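Local structure of MutT related protein (Methanosarcina mazei, 3GRN) at residues 24-29 with 104-109; 10-15 with 37-42; 63-68 with 97-102. The protein probably acts as a Nudix-family hydrolase, a family that typically cleaves nucleoside diphosphates linked to another group. All blocks are in the same frame, centred on the assembly; numbering follows the deposited sequence. Where two conformers were deposited one is given.

How the contacts relate
Contacts 1 and 2 belong to one mixed sheet, in which strand 38-44 lies between strands 7-16 and 22-27, and strand 105-111 is outermost within this chain, beyond 22-27. Contact 2, near the centre of the chain, is buried and mostly apolar, with one backbone hydrogen bond. Contact 1 lies farther out: its paired backbones carry a packed leucine-histidine face on one side and a salt-bridge network on the other. Contact 3 joins two loops at the periphery, relying on one carbonyl, a water and a few apolar side chains. Backbone bonds from Leu-25 to Asp-39 and from Arg-27 to Lys-37 connect the first two contacts, while Leu-101 and Val-99 pack contact 3 against contact 1.

Contact 1 (24-29 with 104-109); sequences LLRRSE and EHIEYS
Leu-25 covers one face of the His-105 imidazole in a CH-pi contact, its CD1 over the middle of the ring, 3.7 Å from the centroid. CB of Leu-25 presses on the ring carbon CD2 of His-105 at 3.4 Å, while the leucine's other methyl turns to Tyr-108 CB. Helix 51-63 closes over this tight side, with Glu-62 touching both Leu-25 and His-105. Beneath it strands 22-27 and 105-111 pair antiparallel, the latter outermost, within this chain, in the mixed sheet of this Nudix fold. Leu-24 N reaches Ser-109 O at 2.8 Å, and Arg-26 N is bonded to Glu-107 O. Where the second strand turns its corner, Ile-106 N still meets Arg-26 O at 2.8 Å.

Looser packing, open to solvent at the Ile-106 and Glu-29 end, surrounds a salt-bridge network of Arg-26, Glu-29 and Glu-107. Arg-26 NE gives a nearly straight bond of 2.7 Å to Glu-107 OE2, which accepts through its anti lone pair. Trp-38 touches both residues. The arginine chain bends at chi3 (88°); Ile-106 CD1 covers one guanidinium face, offset toward the rim. A longer salt bridge, 3.3 Å, joins Arg-26 NH2 to Glu-29 OE2, and NH2 also bonds Gly-36 O.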
ATOM      1  N   LEU A  24       6.371 -15.767   5.603  1.00 13.90           N
ATOM      2  CA  LEU A  24       5.367 -15.643   4.542  1.00 14.48           C
ATOM      3  C   LEU A  24       4.149 -14.874   5.053  1.00 16.74           C
ATOM      4  O   LEU A  24       3.838 -14.911   6.243  1.00 17.03           O
ATOM      5  CB  LEU A  24       4.927 -17.001   3.993  1.00 17.01           C
ATOM      6  CG  LEU A  24       6.010 -17.989   3.597  1.00 25.41           C
ATOM      7  CD1 LEU A  24       5.361 -19.208   2.961  1.00 21.73           C
ATOM      8  CD2 LEU A  24       6.996 -17.365   2.653  1.00 18.00           C
ATOM      9  N   LEU A  25       3.469 -14.190   4.145  1.00 15.36           N
ATOM     10  CA  LEU A  25       2.309 -13.375   4.491  1.00 15.05           C
ATOM     11  C   LEU A  25       1.165 -13.766   3.576  1.00 20.39           C
ATOM     12  O   LEU A  25       1.382 -13.981   2.389  1.00 20.50           O
ATOM     13  CB  LEU A  25       2.632 -11.910   4.219  1.00 16.60           C
ATOM     14  CG  LEU A  25       3.918 -11.333   4.804  1.00 12.49           C
ATOM     15  CD1 LEU A  25       4.046  -9.860   4.343  1.00 17.57           C
ATOM     16  CD2 LEU A  25       3.869 -11.419   6.293  1.00 13.95           C
ATOM     17  N   ARG A  26      -0.051 -13.835   4.112  1.00 17.66           N
ATOM     18  CA  ARG A  26      -1.213 -14.121   3.264  1.00 17.78           C
ATOM     19  C   ARG A  26      -1.935 -12.849   2.891  1.00 20.93           C
ATOM     20  O   ARG A  26      -2.304 -12.091   3.769  1.00 17.98           O
ATOM     21  CB  ARG A  26      -2.164 -15.102   3.943  1.00 26.17           C
ATOM     22  CG  ARG A  26      -3.282 -15.530   3.005  1.00 25.38           C
ATOM     23  CD  ARG A  26      -3.957 -16.798   3.437  1.00 31.02           C
ATOM     24  NE  ARG A  26      -5.062 -16.550   4.347  1.00 31.80           N
ATOM     25  CZ  ARG A  26      -6.301 -16.206   3.986  1.00 37.61           C
ATOM     26  NH1 ARG A  26      -7.219 -16.015   4.922  1.00 39.46           N
ATOM     27  NH2 ARG A  26      -6.639 -16.028   2.708  1.00 41.52           N
ATOM     28  N   ARG A  27      -2.176 -12.646   1.600  1.00 14.80           N
ATOM     29  CA  ARG A  27      -2.714 -11.411   1.054  1.00 17.32           C
ATOM     30  C   ARG A  27      -4.199 -11.243   1.393  1.00 16.85           C
ATOM     31  O   ARG A  27      -4.914 -12.232   1.490  1.00 24.90           O
ATOM     32  CB  ARG A  27      -2.539 -11.385  -0.460  1.00 21.58           C
ATOM     33  CG  ARG A  27      -1.087 -11.398  -0.925  1.00 23.65           C
ATOM     34  CD  ARG A  27      -0.957 -11.529  -2.457  1.00 27.26           C
ATOM     35  NE  ARG A  27      -1.505 -10.382  -3.191  1.00 23.06           N
ATOM     36  CZ  ARG A  27      -0.870  -9.226  -3.387  1.00 29.73           C
ATOM     37  NH1 ARG A  27       0.351  -9.036  -2.902  1.00 35.81           N
ATOM     38  NH2 ARG A  27      -1.462  -8.243  -4.058  1.00 29.65           N
ATOM     39  N   SER A  28      -4.635  -9.990   1.563  1.00 24.00           N
ATOM     40  CA  SER A  28      -6.044  -9.715   1.867  1.00 26.88           C
ATOM     41  C   SER A  28      -6.940 -10.002   0.660  1.00 29.25           C
ATOM     42  O   SER A  28      -6.466 -10.016  -0.494  1.00 28.09           O
ATOM     43  CB  SER A  28      -6.244  -8.283   2.326  1.00 31.42           C
ATOM     44  OG  SER A  28      -6.107  -7.380   1.248  1.00 46.86           O
ATOM     45  N   GLU A  29      -8.226 -10.212   0.944  1.00 32.90           N
ATOM     46  CA  GLU A  29      -9.214 -10.589  -0.079  1.00 30.87           C
ATOM     47  C   GLU A  29      -9.575  -9.446  -1.037  1.00 38.37           C
ATOM     48  O   GLU A  29     -10.035  -9.685  -2.157  1.00 36.12           O
ATOM     49  CB  GLU A  29     -10.458 -11.167   0.578  1.00 36.26           C
ATOM     50  CG  GLU A  29     -10.179 -12.370   1.462  1.00 41.62           C
ATOM     51  CD  GLU A  29      -9.806 -13.601   0.672  1.00 53.02           C
ATOM     52  OE1 GLU A  29     -10.227 -13.702  -0.511  1.00 45.60           O
ATOM     53  OE2 GLU A  29      -9.107 -14.469   1.249  1.00 52.83           O
ATOM     54  N   GLU A 104      -2.855  -4.875   3.840  1.00 17.46           N
ATOM     55  CA  GLU A 104      -2.462  -5.695   2.681  1.00 19.24           C
ATOM     56  C   GLU A 104      -2.490  -7.194   2.963  1.00 19.42           C
ATOM     57  O   GLU A 104      -2.590  -8.003   2.033  1.00 22.55           O
ATOM     58  CB  GLU A 104      -1.085  -5.261   2.150  1.00 16.65           C
ATOM     59  CG  GLU A 104      -1.065  -3.833   1.591  1.00 26.97           C
ATOM     60  CD  GLU A 104       0.165  -3.528   0.740  1.00 36.68           C
ATOM     61  OE1 GLU A 104       1.299  -3.853   1.170  1.00 43.64           O
ATOM     62  OE2 GLU A 104      -0.006  -2.947  -0.358  1.00 46.94           O
ATOM     63  N   HIS A 105      -2.378  -7.580   4.237  1.00 14.51           N
ATOM     64  CA  HIS A 105      -2.247  -8.987   4.588  1.00 15.75           C
ATOM     65  C   HIS A 105      -3.074  -9.378   5.800  1.00 21.54           C
ATOM     66  O   HIS A 105      -3.258  -8.564   6.707  1.00 21.56           O
ATOM     67  CB  HIS A 105      -0.788  -9.384   4.828  1.00 18.03           C
ATOM     68  CG  HIS A 105       0.101  -9.190   3.641  1.00 19.19           C
ATOM     69  ND1 HIS A 105       0.885  -8.066   3.478  1.00 15.89           N
ATOM     70  CD2 HIS A 105       0.332  -9.972   2.560  1.00 17.73           C
ATOM     71  CE1 HIS A 105       1.562  -8.165   2.347  1.00 20.59           C
ATOM     72  NE2 HIS A 105       1.250  -9.313   1.775  1.00 15.72           N
ATOM     73  N   ILE A 106      -3.568 -10.614   5.817  1.00 19.32           N
ATOM     74  CA  ILE A 106      -4.461 -11.060   6.906  1.00 22.83           C
ATOM     75  C   ILE A 106      -3.823 -11.959   7.955  1.00 23.47           C
ATOM     76  O   ILE A 106      -4.279 -12.021   9.099  1.00 26.38           O
ATOM     77  CB  ILE A 106      -5.767 -11.704   6.380  1.00 27.54           C
ATOM     78  CG1 ILE A 106      -5.474 -12.760   5.306  1.00 28.58           C
ATOM     79  CG2 ILE A 106      -6.727 -10.616   5.889  1.00 35.97           C
ATOM     80  CD1 ILE A 106      -6.558 -12.799   4.222  1.00 38.96           C
ATOM     81  N   GLU A 107      -2.758 -12.651   7.566  1.00 20.13           N
ATOM     82  CA  GLU A 107      -1.985 -13.462   8.490  1.00 20.62           C
ATOM     83  C   GLU A 107      -0.548 -13.649   8.032  1.00 17.78           C
ATOM     84  O   GLU A 107      -0.200 -13.329   6.901  1.00 16.57           O
ATOM     85  CB  GLU A 107      -2.632 -14.823   8.769  1.00 29.09           C
ATOM     86  CG  GLU A 107      -3.031 -15.611   7.551  1.00 36.91           C
ATOM     87  CD  GLU A 107      -4.082 -16.671   7.867  1.00 44.04           C
ATOM     88  OE1 GLU A 107      -4.184 -17.093   9.041  1.00 49.77           O
ATOM     89  OE2 GLU A 107      -4.809 -17.072   6.938  1.00 37.51           O
ATOM     90  N   TYR A 108       0.264 -14.170   8.937  1.00 19.88           N
ATOM     91  CA  TYR A 108       1.647 -14.488   8.616  1.00 19.87           C
ATOM     92  C   TYR A 108       2.006 -15.822   9.213  1.00 25.97           C
ATOM     93  O   TYR A 108       1.315 -16.321  10.095  1.00 21.94           O
ATOM     94  CB  TYR A 108       2.612 -13.402   9.111  1.00 19.34           C
ATOM     95  CG  TYR A 108       2.742 -13.336  10.616  1.00 15.44           C
ATOM     96  CD1 TYR A 108       3.687 -14.121  11.291  1.00 24.36           C
ATOM     97  CD2 TYR A 108       1.896 -12.519  11.368  1.00 23.28           C
ATOM     98  CE1 TYR A 108       3.808 -14.079  12.679  1.00 26.08           C
ATOM     99  CE2 TYR A 108       2.006 -12.462  12.755  1.00 20.92           C
ATOM    100  CZ  TYR A 108       2.960 -13.256  13.407  1.00 25.85           C
ATOM    101  OH  TYR A 108       3.094 -13.223  14.782  1.00 28.42           O
ATOM    102  N   SER A 109       3.134 -16.353   8.756  1.00 23.72           N
ATOM    103  CA  SER A 109       3.642 -17.619   9.214  1.00 24.08           C
ATOM    104  C   SER A 109       5.121 -17.702   8.927  1.00 25.83           C
ATOM    105  O   SER A 109       5.588 -17.213   7.889  1.00 21.56           O
ATOM    106  CB  SER A 109       2.904 -18.772   8.536  1.00 25.93           C
ATOM    107  OG  SER A 109       3.311 -20.009   9.090  1.00 36.48           O
TER

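Contact 2 (10-15 with 37-42); sequences SVYALI and KWDLPG
Tyr-12 sets the CD1 corner of its ring against Leu-40, lying 3.9 Å from CB of that leucine. Leu-40 O and Pro-41 O both approach the same ring near its plane, so the aromatic edge faces two backbone carbonyls of 37-42. In one of its two conformers, Asp-39 crosses the tyrosine at about a right angle, with ring and carboxylate planes 40° apart and OD1 3.5 Å from Tyr-12 CE1; its main polar partner is Arg-27. Phe-126 of helix 124-137 meets the ring edge-to-face. Farther along the strand, Leu-14 CD2 touches Leu-40 CD1 at 4.0 Å; Phe-130 of the same helix packs on both leucines. Pro-41 turns to other neighbours, its CD lying 3.6 Å from Ala-13 O, with a more distant touch between its CG and Ile-15 CD1.

Polar contact between the segments comes down to one hydrogen bond, from Ala-13 N to Pro-41 O at 2.9 Å. That carbonyl also receives a CA-H...O contact from Tyr-12, so a single buried oxygen serves two successive residues. Beside it, Tyr-12 and Gly-42 form an antiparallel non-hydrogen-bonded pair. Gly-42 CA makes a CA-H...O contact of 3.0 Å with Val-11 O; a CB here would clash with Val-11 O and Tyr-12 CA. Gly-42 N is bonded to Glu-62 OE1 of helix 51-63. Leu-40 to Gly-42 pair with strand 7-16 in the middle of the sheet, just ahead of the glycine that begins the Nudix box, the loop-helix-loop signature of this hydrolase family.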
ATOM      1  N   SER A  10       9.349  -5.441  -9.227  1.00 10.98           N
ATOM      2  CA  SER A  10       8.980  -5.635  -7.836  1.00 10.50           C
ATOM      3  C   SER A  10      10.179  -6.147  -7.074  1.00 15.73           C
ATOM      4  O   SER A  10      11.159  -6.596  -7.680  1.00 13.56           O
ATOM      5  CB  SER A  10       7.804  -6.601  -7.688  1.00 15.59           C
ATOM      6  OG  SER A  10       6.614  -6.026  -8.209  1.00 19.61           O
ATOM      7  N   VAL A  11      10.127  -6.019  -5.753  1.00 11.40           N
ATOM      8  CA  VAL A  11      11.165  -6.559  -4.872  1.00 10.40           C
ATOM      9  C   VAL A  11      10.557  -7.377  -3.726  1.00 15.08           C
ATOM     10  O   VAL A  11       9.510  -7.024  -3.178  1.00 14.53           O
ATOM     11  CB  VAL A  11      12.075  -5.437  -4.317  1.00 14.76           C
ATOM     12  CG1 VAL A  11      12.969  -4.872  -5.414  1.00 15.21           C
ATOM     13  CG2 VAL A  11      11.232  -4.294  -3.714  1.00 14.73           C
ATOM     14  N   TYR A  12      11.204  -8.482  -3.387  1.00 11.16           N
ATOM     15  CA  TYR A  12      10.793  -9.328  -2.244  1.00 13.33           C
ATOM     16  C   TYR A  12      11.943  -9.553  -1.269  1.00 10.55           C
ATOM     17  O   TYR A  12      13.123  -9.444  -1.649  1.00 11.04           O
ATOM     18  CB  TYR A  12      10.208 -10.651  -2.725  1.00 13.50           C
ATOM     19  CG  TYR A  12       8.943 -10.421  -3.521  1.00 16.13           C
ATOM     20  CD1 TYR A  12       7.727 -10.202  -2.864  1.00 18.80           C
ATOM     21  CD2 TYR A  12       8.963 -10.351  -4.909  1.00 19.61           C
ATOM     22  CE1 TYR A  12       6.539  -9.962  -3.565  1.00 20.24           C
ATOM     23  CE2 TYR A  12       7.759 -10.085  -5.631  1.00 19.34           C
ATOM     24  CZ  TYR A  12       6.564  -9.882  -4.935  1.00 20.90           C
ATOM     25  OH  TYR A  12       5.374  -9.640  -5.599  1.00 25.39           O
ATOM     26  N   ALA A  13      11.594  -9.849  -0.001  1.00 11.16           N
ATOM     27  CA  ALA A  13      12.626 -10.120   1.024  1.00 15.27           C
ATOM     28  C   ALA A  13      12.498 -11.513   1.589  1.00 13.81           C
ATOM     29  O   ALA A  13      11.389 -11.962   1.883  1.00 14.97           O
ATOM     30  CB  ALA A  13      12.536  -9.119   2.150  1.00 18.28           C
ATOM     31  N   LEU A  14      13.641 -12.187   1.735  1.00 15.30           N
ATOM     32  CA  LEU A  14      13.728 -13.452   2.464  1.00 15.10           C
ATOM     33  C   LEU A  14      14.153 -13.116   3.887  1.00 15.87           C
ATOM     34  O   LEU A  14      15.307 -12.750   4.135  1.00 18.31           O
ATOM     35  CB  LEU A  14      14.782 -14.383   1.859  1.00 16.58           C
ATOM     36  CG  LEU A  14      14.514 -14.941   0.477  1.00 18.61           C
ATOM     37  CD1 LEU A  14      15.727 -15.792   0.043  1.00 19.24           C
ATOM     38  CD2 LEU A  14      13.236 -15.759   0.430  1.00 21.60           C
ATOM     39  N   ILE A  15      13.210 -13.245   4.805  1.00 16.12           N
ATOM     40  CA  ILE A  15      13.452 -12.875   6.195  1.00 17.29           C
ATOM     41  C   ILE A  15      13.272 -14.123   7.025  1.00 14.43           C
ATOM     42  O   ILE A  15      12.201 -14.715   6.984  1.00 16.39           O
ATOM     43  CB  ILE A  15      12.458 -11.804   6.650  1.00 17.02           C
ATOM     44  CG1 ILE A  15      12.665 -10.526   5.828  1.00 22.01           C
ATOM     45  CG2 ILE A  15      12.603 -11.520   8.134  1.00 17.58           C
ATOM     46  CD1 ILE A  15      11.683  -9.449   6.121  1.00 21.21           C
ATOM     47  N   LYS A  37      -3.940 -15.140  -1.427  1.00 27.16           N
ATOM     48  CA  LYS A  37      -2.838 -16.112  -1.551  1.00 30.05           C
ATOM     49  C   LYS A  37      -1.621 -15.772  -0.662  1.00 30.24           C
ATOM     50  O   LYS A  37      -1.426 -14.611  -0.305  1.00 20.92           O
ATOM     51  CB  LYS A  37      -2.408 -16.251  -3.016  1.00 36.37           C
ATOM     52  CG  LYS A  37      -3.501 -16.804  -3.944  1.00 38.12           C
ATOM     53  CD  LYS A  37      -2.916 -17.400  -5.225  1.00 50.09           C
ATOM     54  CE  LYS A  37      -3.980 -18.133  -6.064  1.00 51.26           C
ATOM     55  NZ  LYS A  37      -5.072 -17.242  -6.598  1.00 39.08           N
ATOM     56  N   TRP A  38      -0.821 -16.782  -0.319  1.00 26.43           N
ATOM     57  CA  TRP A  38       0.475 -16.580   0.372  1.00 24.57           C
ATOM     58  C   TRP A  38       1.520 -15.865  -0.529  1.00 24.77           C
ATOM     59  O   TRP A  38       1.504 -16.037  -1.742  1.00 22.02           O
ATOM     60  CB  TRP A  38       1.015 -17.905   0.918  1.00 28.43           C
ATOM     61  CG  TRP A  38       0.165 -18.424   2.019  1.00 34.74           C
ATOM     62  CD1 TRP A  38      -0.901 -19.283   1.903  1.00 36.26           C
ATOM     63  CD2 TRP A  38       0.256 -18.082   3.404  1.00 28.17           C
ATOM     64  NE1 TRP A  38      -1.462 -19.510   3.139  1.00 32.72           N
ATOM     65  CE2 TRP A  38      -0.774 -18.784   4.078  1.00 31.13           C
ATOM     66  CE3 TRP A  38       1.110 -17.254   4.150  1.00 28.14           C
ATOM     67  CZ2 TRP A  38      -0.966 -18.687   5.459  1.00 29.75           C
ATOM     68  CZ3 TRP A  38       0.916 -17.160   5.522  1.00 29.10           C
ATOM     69  CH2 TRP A  38      -0.115 -17.872   6.159  1.00 28.74           C
ATOM     70  N   ASP A  39       2.393 -15.049   0.082  1.00 19.29           N
ATOM     71  CA  ASP A  39       3.321 -14.167  -0.617  0.50 20.59           C
ATOM     72  C   ASP A  39       4.574 -13.950   0.257  1.00 16.43           C
ATOM     73  O   ASP A  39       4.562 -14.259   1.451  1.00 16.54           O
ATOM     74  CB  ASP A  39       2.611 -12.826  -0.885  0.50 16.09           C
ATOM     75  CG  ASP A  39       3.131 -12.104  -2.123  0.50 20.48           C
ATOM     76  OD1 ASP A  39       4.224 -12.434  -2.607  0.50 31.62           O
ATOM     77  OD2 ASP A  39       2.444 -11.186  -2.622  0.50 27.39           O
ATOM     78  N   LEU A  40       5.632 -13.392  -0.319  1.00 16.95           N
ATOM     79  CA  LEU A  40       6.767 -12.934   0.468  1.00 13.72           C
ATOM     80  C   LEU A  40       6.519 -11.466   0.754  1.00 13.48           C
ATOM     81  O   LEU A  40       5.792 -10.798  -0.023  1.00 16.03           O
ATOM     82  CB  LEU A  40       8.079 -13.079  -0.309  1.00 13.59           C
ATOM     83  CG  LEU A  40       8.659 -14.469  -0.574  1.00 17.21           C
ATOM     84  CD1 LEU A  40       9.921 -14.344  -1.403  1.00 21.70           C
ATOM     85  CD2 LEU A  40       9.005 -15.150   0.748  1.00 24.44           C
ATOM     86  N   PRO A  41       7.162 -10.927   1.813  1.00 15.34           N
ATOM     87  CA  PRO A  41       7.144  -9.470   2.005  1.00 15.32           C
ATOM     88  C   PRO A  41       7.791  -8.782   0.815  1.00 14.27           C
ATOM     89  O   PRO A  41       8.792  -9.265   0.317  1.00 13.27           O
ATOM     90  CB  PRO A  41       8.026  -9.266   3.241  1.00 15.07           C
ATOM     91  CG  PRO A  41       8.005 -10.552   3.934  1.00 18.08           C
ATOM     92  CD  PRO A  41       7.905 -11.604   2.892  1.00 17.12           C
ATOM     93  N   GLY A  42       7.170  -7.726   0.329  1.00 15.89           N
ATOM     94  CA  GLY A  42       7.719  -6.969  -0.802  1.00 15.34           C
ATOM     95  C   GLY A  42       6.622  -6.389  -1.647  1.00 21.00           C
ATOM     96  O   GLY A  42       5.447  -6.408  -1.249  1.00 22.41           O
TER

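Contact 3 (63-68 with 97-102); sequences TGITMV and ADVKLS
The closing end of the Nudix box, where the chain leaves helix 51-63 through Thr-63, Gly-64 and Ile-65, rests against the loop formed by Ala-97 to Lys-100. Two donors grip Thr-63 O. Lys-100 N gives a straight hydrogen bond of 2.9 Å, although it stands above the plane of the accepting carbonyl. A water adds a second bond to Thr-63 O at 2.8 Å and donates its other hydrogen to Asp-98 O, bridging the two loops beside the direct bond.

Gly-64 is the point at which the backbone leaves the helical conformation, with a positive phi of 84°, and it corresponds to the glycine near the end of the family signature. An ST turn spans this exit: Thr-63 OG1 accepts from Ile-65 N at 3.1 Å. The same hydroxyl is hydrogen-bonded to Val-59 O one turn back, so the threonine joins the helix to the turn that follows.

Apolar groups fill in around these bonds. Ile-65 CG1 lies 3.8 Å from Ala-97 CB, its CD1 approaching the same methyl from slightly farther away. Val-99 places CG1 anti to its backbone N (chi1 178°), 4.1 Å from Thr-63 CB, and Leu-23 of strand 22-27 packs on Thr-63, Ile-65 and Val-99 alike. Toward the dimer partner, Lys-100 O is hydrogen-bonded to Thr-81 OG1 of the second subunit.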
ATOM      1  N   THR A  63       5.205  -5.293   7.549  1.00 12.03           N
ATOM      2  CA  THR A  63       5.512  -6.161   8.695  1.00 10.42           C
ATOM      3  C   THR A  63       6.009  -5.425   9.946  1.00 13.22           C
ATOM      4  O   THR A  63       6.095  -6.034  11.006  1.00 13.95           O
ATOM      5  CB  THR A  63       6.611  -7.207   8.365  1.00 11.80           C
ATOM      6  OG1 THR A  63       7.878  -6.553   8.280  1.00 14.29           O
ATOM      7  CG2 THR A  63       6.323  -8.029   7.055  1.00 14.06           C
ATOM      8  N   GLY A  64       6.375  -4.151   9.835  1.00 12.02           N
ATOM      9  CA  GLY A  64       6.933  -3.431  11.006  1.00 17.52           C
ATOM     10  C   GLY A  64       8.435  -3.663  11.196  1.00 17.50           C
ATOM     11  O   GLY A  64       9.052  -3.074  12.097  1.00 17.36           O
ATOM     12  N   ILE A  65       9.021  -4.536  10.374  1.00 13.16           N
ATOM     13  CA  ILE A  65      10.443  -4.870  10.474  1.00 15.76           C
ATOM     14  C   ILE A  65      11.316  -3.823   9.810  1.00 18.23           C
ATOM     15  O   ILE A  65      11.100  -3.461   8.651  1.00 15.51           O
ATOM     16  CB  ILE A  65      10.742  -6.294   9.905  1.00 17.52           C
ATOM     17  CG1 ILE A  65       9.988  -7.348  10.736  1.00 15.72           C
ATOM     18  CG2 ILE A  65      12.277  -6.608   9.878  1.00 18.97           C
ATOM     19  CD1 ILE A  65       9.929  -8.718  10.125  1.00 22.10           C
ATOM     20  N   THR A  66      12.315  -3.337  10.553  1.00 15.19           N
ATOM     21  CA  THR A  66      13.333  -2.481   9.962  1.00 16.26           C
ATOM     22  C   THR A  66      14.497  -3.380   9.547  1.00 28.63           C
ATOM     23  O   THR A  66      15.137  -4.033  10.394  1.00 27.37           O
ATOM     24  CB  THR A  66      13.840  -1.420  10.951  1.00 22.97           C
ATOM     25  OG1 THR A  66      12.748  -0.605  11.378  1.00 25.64           O
ATOM     26  CG2 THR A  66      14.900  -0.532  10.289  1.00 29.31           C
ATOM     27  N   MET A  67      14.729  -3.431   8.238  1.00 24.24           N
ATOM     28  CA  MET A  67      15.782  -4.259   7.678  1.00 33.11           C
ATOM     29  C   MET A  67      16.733  -3.407   6.826  1.00 28.39           C
ATOM     30  O   MET A  67      16.308  -2.461   6.155  1.00 31.16           O
ATOM     31  CB  MET A  67      15.163  -5.426   6.873  1.00 31.42           C
ATOM     32  CG  MET A  67      14.787  -5.109   5.396  1.00 21.17           C
ATOM     33  SD  MET A  67      14.941  -6.592   4.398  1.00 41.51           S
ATOM     34  CE  MET A  67      14.509  -5.917   2.851  1.00 39.93           C
ATOM     35  N   VAL A  68      18.021  -3.728   6.879  1.00 32.95           N
ATOM     36  CA  VAL A  68      18.944  -3.294   5.840  1.00 34.92           C
ATOM     37  C   VAL A  68      19.178  -4.511   4.932  1.00 34.61           C
ATOM     38  O   VAL A  68      19.624  -5.566   5.395  1.00 33.71           O
ATOM     39  CB  VAL A  68      20.253  -2.611   6.389  1.00 40.39           C
ATOM     40  CG1 VAL A  68      20.878  -3.388   7.539  1.00 48.71           C
ATOM     41  CG2 VAL A  68      21.267  -2.364   5.266  1.00 45.88           C
ATOM     42  N   ALA A  97      11.627 -10.588  15.618  1.00 30.84           N
ATOM     43  CA  ALA A  97      10.606  -9.558  15.483  1.00 31.68           C
ATOM     44  C   ALA A  97       9.214 -10.115  15.706  1.00 27.02           C
ATOM     45  O   ALA A  97       8.932 -11.264  15.366  1.00 26.06           O
ATOM     46  CB  ALA A  97      10.701  -8.895  14.102  1.00 35.67           C
ATOM     47  N   ASP A  98       8.352  -9.308  16.317  1.00 28.37           N
ATOM     48  CA  ASP A  98       6.932  -9.604  16.345  1.00 27.67           C
ATOM     49  C   ASP A  98       6.307  -8.915  15.144  1.00 25.05           C
ATOM     50  O   ASP A  98       6.182  -7.684  15.121  1.00 26.56           O
ATOM     51  CB  ASP A  98       6.280  -9.126  17.647  1.00 38.21           C
ATOM     52  CG  ASP A  98       6.403 -10.154  18.761  1.00 47.34           C
ATOM     53  OD1 ASP A  98       5.379 -10.781  19.105  1.00 59.89           O
ATOM     54  OD2 ASP A  98       7.529 -10.352  19.265  1.00 54.97           O
ATOM     55  N   VAL A  99       5.942  -9.718  14.153  1.00 18.66           N
ATOM     56  CA  VAL A  99       5.369  -9.195  12.892  1.00 12.10           C
ATOM     57  C   VAL A  99       4.055  -8.456  13.154  1.00 17.84           C
ATOM     58  O   VAL A  99       3.185  -8.930  13.909  1.00 19.52           O
ATOM     59  CB  VAL A  99       5.153 -10.354  11.900  1.00 16.76           C
ATOM     60  CG1 VAL A  99       4.511  -9.870  10.610  1.00 19.77           C
ATOM     61  CG2 VAL A  99       6.480 -11.060  11.642  1.00 19.94           C
ATOM     62  N   LYS A 100       3.928  -7.277  12.543  1.00 15.22           N
ATOM     63  CA  LYS A 100       2.768  -6.452  12.691  1.00 16.69           C
ATOM     64  C   LYS A 100       2.255  -6.078  11.306  1.00 17.97           C
ATOM     65  O   LYS A 100       2.911  -5.345  10.563  1.00 22.11           O
ATOM     66  CB  LYS A 100       3.106  -5.212  13.518  1.00 22.95           C
ATOM     67  CG  LYS A 100       3.416  -5.556  15.002  1.00 24.11           C
ATOM     68  CD  LYS A 100       3.542  -4.302  15.860  1.00 36.86           C
ATOM     69  CE  LYS A 100       3.522  -4.643  17.361  1.00 40.13           C
ATOM     70  NZ  LYS A 100       4.612  -5.589  17.773  1.00 51.25           N
ATOM     71  N   LEU A 101       1.073  -6.578  10.991  1.00 13.08           N
ATOM     72  CA  LEU A 101       0.515  -6.502   9.616  1.00 14.74           C
ATOM     73  C   LEU A 101      -0.255  -5.245   9.300  1.00 17.73           C
ATOM     74  O   LEU A 101      -0.690  -4.527  10.203  1.00 19.26           O
ATOM     75  CB  LEU A 101      -0.402  -7.705   9.358  1.00 17.21           C
ATOM     76  CG  LEU A 101       0.290  -9.081   9.427  1.00 15.66           C
ATOM     77  CD1 LEU A 101      -0.715 -10.168   9.166  1.00 25.17           C
ATOM     78  CD2 LEU A 101       1.442  -9.153   8.452  1.00 20.47           C
ATOM     79  N   SER A 102      -0.438  -5.008   8.002  1.00 15.13           N
ATOM     80  CA  SER A 102      -1.203  -3.890   7.479  1.00 16.00           C
ATOM     81  C   SER A 102      -2.451  -4.426   6.761  1.00 18.78           C
ATOM     82  O   SER A 102      -2.650  -5.663   6.675  1.00 18.71           O
ATOM     83  CB  SER A 102      -0.354  -3.114   6.483  1.00 17.30           C
ATOM     84  OG  SER A 102      -0.277  -3.847   5.251  1.00 15.18           O
TER
HETATM   85  O   HOH W   1       7.523  -5.976  13.406  1.00 27.93           O